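PDB 2QCV: 5-dehydro-2-deoxygluconokinase from Bacillus halodurans C-125, which probably catalyses the ATP-dependent phosphorylation of 5-dehydro-2-deoxy-D-gluconate, a step in the breakdown of myo-inositol to acetyl-CoA. Local coordinates for residues Lys294-Lys306 with Met313-Lys325. Sequence-based numbering, arbitrary orientation.
Sequences KYGSASASIVVSK and MPSVEEIEALIEK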
loop_
_atom_site.group_PDB
_atom_site.type_symbol
_atom_site.label_atom_id
_atom_site.label_comp_id
_atom_site.label_asym_id
_atom_site.label_seq_id
_atom_site.Cartn_x
_atom_site.Cartn_y
_atom_site.Cartn_z
ATOM N N LYS A 294 -5.891 18.421 -41.775
ATOM C CA LYS A 294 -5.378 17.501 -42.799
ATOM C C LYS A 294 -4.015 16.960 -42.405
ATOM O O LYS A 294 -3.722 15.777 -42.577
ATOM C CB LYS A 294 -5.254 18.211 -44.138
ATOM C CG LYS A 294 -6.544 18.797 -44.659
ATOM C CD LYS A 294 -6.449 19.291 -46.104
ATOM C CE LYS A 294 -7.674 20.154 -46.489
ATOM N NZ LYS A 294 -8.951 19.427 -46.232
ATOM N N TYR A 295 -3.158 17.829 -41.876
ATOM C CA TYR A 295 -1.876 17.392 -41.371
ATOM C C TYR A 295 -2.015 16.338 -40.280
ATOM O O TYR A 295 -1.304 15.360 -40.334
ATOM C CB TYR A 295 -1.040 18.577 -40.874
ATOM C CG TYR A 295 -0.275 19.265 -41.972
ATOM C CD1 TYR A 295 -0.929 20.095 -42.910
ATOM C CD2 TYR A 295 1.107 19.138 -42.064
ATOM C CE1 TYR A 295 -0.227 20.732 -43.891
ATOM C CE2 TYR A 295 1.841 19.799 -43.101
ATOM C CZ TYR A 295 1.153 20.589 -43.993
ATOM O OH TYR A 295 1.802 21.253 -45.013
ATOM N N GLY A 296 -2.925 16.518 -39.323
ATOM C CA GLY A 296 -3.076 15.550 -38.236
ATOM C C GLY A 296 -3.581 14.223 -38.801
ATOM O O GLY A 296 -3.065 13.146 -38.479
ATOM N N SER A 297 -4.575 14.312 -39.671
ATOM C CA SER A 297 -5.139 13.116 -40.254
ATOM C C SER A 297 -4.153 12.351 -41.136
ATOM O O SER A 297 -4.079 11.112 -41.070
ATOM C CB SER A 297 -6.397 13.461 -41.063
ATOM O OG SER A 297 -7.257 14.268 -40.316
ATOM N N ALA A 298 -3.393 13.060 -41.958
ATOM C CA ALA A 298 -2.409 12.410 -42.820
ATOM C C ALA A 298 -1.306 11.717 -42.001
ATOM O O ALA A 298 -0.882 10.585 -42.298
ATOM C CB ALA A 298 -1.805 13.458 -43.831
ATOM N N SER A 299 -0.807 12.404 -40.984
ATOM C CA SER A 299 0.211 11.827 -40.108
ATOM C C SER A 299 -0.290 10.571 -39.394
ATOM O O SER A 299 0.429 9.588 -39.312
ATOM C CB SER A 299 0.675 12.849 -39.062
ATOM O OG SER A 299 1.880 12.420 -38.432
ATOM N N ALA A 300 -1.505 10.626 -38.844
ATOM C CA ALA A 300 -2.162 9.429 -38.288
ATOM C C ALA A 300 -2.213 8.257 -39.230
ATOM O O ALA A 300 -1.898 7.117 -38.848
ATOM C CB ALA A 300 -3.566 9.748 -37.820
ATOM N N SER A 301 -2.593 8.519 -40.469
ATOM C CA SER A 301 -2.627 7.483 -41.472
ATOM C C SER A 301 -1.236 6.877 -41.722
ATOM O O SER A 301 -1.108 5.682 -41.847
ATOM C CB SER A 301 -3.189 8.019 -42.781
ATOM O OG SER A 301 -2.933 7.145 -43.879
ATOM N N ILE A 302 -0.206 7.695 -41.801
ATOM C CA ILE A 302 1.120 7.196 -42.154
ATOM C C ILE A 302 1.665 6.336 -41.022
ATOM O O ILE A 302 2.228 5.243 -41.255
ATOM C CB ILE A 302 2.074 8.362 -42.437
ATOM C CG1 ILE A 302 1.662 9.080 -43.693
ATOM C CG2 ILE A 302 3.527 7.862 -42.610
ATOM C CD1 ILE A 302 2.299 10.449 -43.853
ATOM N N VAL A 303 1.483 6.791 -39.792
ATOM C CA VAL A 303 2.063 6.071 -38.655
ATOM C C VAL A 303 1.452 4.679 -38.513
ATOM O O VAL A 303 2.168 3.736 -38.143
ATOM C CB VAL A 303 2.030 6.904 -37.354
ATOM C CG1 VAL A 303 0.663 6.890 -36.742
ATOM C CG2 VAL A 303 3.098 6.409 -36.383
ATOM N N VAL A 304 0.172 4.503 -38.852
ATOM C CA VAL A 304 -0.464 3.167 -38.701
ATOM C C VAL A 304 -0.204 2.225 -39.873
ATOM O O VAL A 304 -0.519 1.030 -39.786
ATOM C CB VAL A 304 -1.976 3.273 -38.423
ATOM C CG1 VAL A 304 -2.216 4.186 -37.260
ATOM C CG2 VAL A 304 -2.741 3.770 -39.658
ATOM N N SER A 305 0.372 2.749 -40.953
ATOM C CA SER A 305 0.572 1.984 -42.184
ATOM C C SER A 305 2.050 1.710 -42.476
ATOM O O SER A 305 2.369 0.781 -43.232
ATOM C CB SER A 305 -0.054 2.708 -43.363
ATOM O OG SER A 305 0.749 3.804 -43.724
ATOM N N LYS A 306 2.924 2.559 -41.917
ATOM C CA LYS A 306 4.366 2.309 -41.816
ATOM C C LYS A 306 4.602 1.085 -40.944
ATOM O O LYS A 306 5.443 0.243 -41.262
ATOM C CB LYS A 306 5.086 3.513 -41.186
ATOM C CG LYS A 306 5.325 4.686 -42.140
ATOM C CD LYS A 306 6.718 4.678 -42.736
ATOM C CE LYS A 306 7.236 6.103 -42.975
ATOM N NZ LYS A 306 7.676 6.843 -41.736
HETATM N N MSE A 313 8.113 7.640 -37.323
HETATM C CA MSE A 313 7.164 8.670 -37.484
HETATM C C MSE A 313 7.214 9.506 -38.727
HETATM O O MSE A 313 8.280 9.607 -39.325
HETATM C CB MSE A 313 5.955 8.638 -36.594
HETATM C CG MSE A 313 6.167 8.144 -35.181
HETATM SE SE MSE A 313 6.336 9.637 -34.022
HETATM C CE MSE A 313 4.669 10.824 -34.577
ATOM N N PRO A 314 6.066 10.022 -39.202
ATOM C CA PRO A 314 6.076 10.706 -40.500
ATOM C C PRO A 314 6.990 11.907 -40.596
ATOM O O PRO A 314 7.153 12.633 -39.628
ATOM C CB PRO A 314 4.606 11.156 -40.650
ATOM C CG PRO A 314 3.860 10.237 -39.810
ATOM C CD PRO A 314 4.694 9.954 -38.654
ATOM N N SER A 315 7.557 12.123 -41.785
ATOM C CA SER A 315 8.178 13.386 -42.143
ATOM C C SER A 315 7.151 14.372 -42.704
ATOM O O SER A 315 6.088 13.972 -43.179
ATOM C CB SER A 315 9.230 13.204 -43.248
ATOM O OG SER A 315 8.593 12.654 -44.378
ATOM N N VAL A 316 7.490 15.649 -42.666
ATOM C CA VAL A 316 6.679 16.700 -43.334
ATOM C C VAL A 316 6.444 16.356 -44.813
ATOM O O VAL A 316 5.318 16.471 -45.333
ATOM C CB VAL A 316 7.330 18.083 -43.237
ATOM C CG1 VAL A 316 6.622 19.091 -44.171
ATOM C CG2 VAL A 316 7.306 18.593 -41.829
ATOM N N GLU A 317 7.504 15.922 -45.497
ATOM C CA GLU A 317 7.383 15.516 -46.902
ATOM C C GLU A 317 6.380 14.375 -47.122
ATOM O O GLU A 317 5.593 14.430 -48.065
ATOM C CB GLU A 317 8.756 15.098 -47.445
ATOM C CG GLU A 317 9.736 16.268 -47.569
ATOM C CD GLU A 317 10.343 16.747 -46.244
ATOM O OE1 GLU A 317 10.331 16.001 -45.222
ATOM O OE2 GLU A 317 10.839 17.895 -46.240
ATOM N N GLU A 318 6.410 13.351 -46.261
ATOM C CA GLU A 318 5.471 12.235 -46.383
ATOM C C GLU A 318 4.041 12.711 -46.139
ATOM O O GLU A 318 3.126 12.325 -46.861
ATOM C CB GLU A 318 5.765 11.117 -45.384
ATOM C CG GLU A 318 6.958 10.293 -45.734
ATOM C CD GLU A 318 7.332 9.332 -44.632
ATOM O OE1 GLU A 318 7.240 9.699 -43.437
ATOM O OE2 GLU A 318 7.730 8.196 -44.970
ATOM N N ILE A 319 3.865 13.523 -45.099
ATOM C CA ILE A 319 2.534 14.095 -44.777
ATOM C C ILE A 319 2.022 14.893 -45.966
ATOM O O ILE A 319 0.897 14.707 -46.401
ATOM C CB ILE A 319 2.566 14.983 -43.491
ATOM C CG1 ILE A 319 2.808 14.113 -42.251
ATOM C CG2 ILE A 319 1.265 15.819 -43.347
ATOM C CD1 ILE A 319 3.295 14.861 -41.013
ATOM N N GLU A 320 2.852 15.769 -46.510
ATOM C CA GLU A 320 2.412 16.661 -47.600
ATOM C C GLU A 320 2.090 15.914 -48.915
ATOM O O GLU A 320 1.121 16.250 -49.612
ATOM C CB GLU A 320 3.395 17.803 -47.779
ATOM C CG GLU A 320 3.281 18.767 -46.611
ATOM C CD GLU A 320 4.290 19.894 -46.596
ATOM O OE1 GLU A 320 5.258 19.847 -47.385
ATOM O OE2 GLU A 320 4.095 20.836 -45.776
ATOM N N ALA A 321 2.862 14.877 -49.212
ATOM C CA ALA A 321 2.612 14.042 -50.361
ATOM C C ALA A 321 1.252 13.315 -50.226
ATOM O O ALA A 321 0.509 13.144 -51.207
ATOM C CB ALA A 321 3.747 13.040 -50.514
ATOM N N LEU A 322 0.945 12.872 -49.016
ATOM C CA LEU A 322 -0.308 12.150 -48.769
ATOM C C LEU A 322 -1.480 13.118 -48.902
ATOM O O LEU A 322 -2.523 12.766 -49.480
ATOM C CB LEU A 322 -0.280 11.429 -47.401
ATOM C CG LEU A 322 -1.431 10.448 -47.181
ATOM C CD1 LEU A 322 -1.244 9.210 -48.082
ATOM C CD2 LEU A 322 -1.613 10.061 -45.682
ATOM N N ILE A 323 -1.305 14.329 -48.368
ATOM C CA ILE A 323 -2.332 15.391 -48.511
ATOM C C ILE A 323 -2.564 15.723 -49.990
ATOM O O ILE A 323 -3.713 15.822 -50.435
ATOM C CB ILE A 323 -1.976 16.661 -47.717
ATOM C CG1 ILE A 323 -1.998 16.369 -46.204
ATOM C CG2 ILE A 323 -2.954 17.813 -48.059
ATOM C CD1 ILE A 323 -1.508 17.572 -45.329
ATOM N N GLU A 324 -1.474 15.875 -50.751
ATOM C CA GLU A 324 -1.591 16.167 -52.174
ATOM C C GLU A 324 -2.306 15.027 -52.902
ATOM O O GLU A 324 -3.150 15.274 -53.766
ATOM C CB GLU A 324 -0.214 16.415 -52.796
ATOM C CG GLU A 324 0.408 17.741 -52.349
ATOM N N LYS A 325 -1.976 13.787 -52.562
ATOM C CA LYS A 325 -2.614 12.627 -53.202
ATOM C C LYS A 325 -4.138 12.621 -52.917
ATOM O O LYS A 325 -4.926 12.225 -53.761
ATOM C CB LYS A 325 -1.929 11.328 -52.778
ATOM C CG LYS A 325 -2.562 10.077 -53.361
ATOM C CD LYS A 325 -1.834 8.761 -52.976
ATOM C CE LYS A 325 -1.209 8.077 -54.195
ATOM N NZ LYS A 325 -0.835 6.638 -53.959
#
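E318 OE1 is where K306 reaches across: K306 NZ makes a weak salt bridge to it at 3.4 Å, from a lysine that is poorly ordered. The firmer hold is local, since S315 N donates to E318 OE1 at 3.0 Å, on the anti side of the carboxylate and 21° out of its plane. S315 OG in turn accepts from E318 N, and this capping box starts helix 316-325. At the far end, the Y295 hydroxyl donates to E320 OE2, modelled very short at 2.5 Å; OE2 comes in at the ring's edge, in its plane, with the carboxylate turned nearly perpendicular to the ring. I323 CD1 sits over one ring face, a CH-pi contact 3.9 Å from the centroid, and I319 CG2 approaches obliquely. A leucine in place of Y295 would probably leave the E320 carboxylate without its hydroxyl partner and I323 CD1 without the ring face it rests on. In this PfkB-family, ribokinase-like fold, helix 316-325 crosses residues 294-305 of helix 289-305, the two axes 107° apart from N to C, with helix 271-284 also packing against the latter. I319 is a knob in the hole formed by Y295, A298, S299 and I302. With CG1 anti to its carbonyl carbon (chi1 -68°) and the chain extended beyond it, I302 lays CD1 against the E318 carbonyl oxygen, while its CG2 branch meets P314 CG at 3.7 Å. L322 CD2 tucks against A298 O (3.5 Å), and V303 CG2 lies alongside selenomethionine M313 at CB.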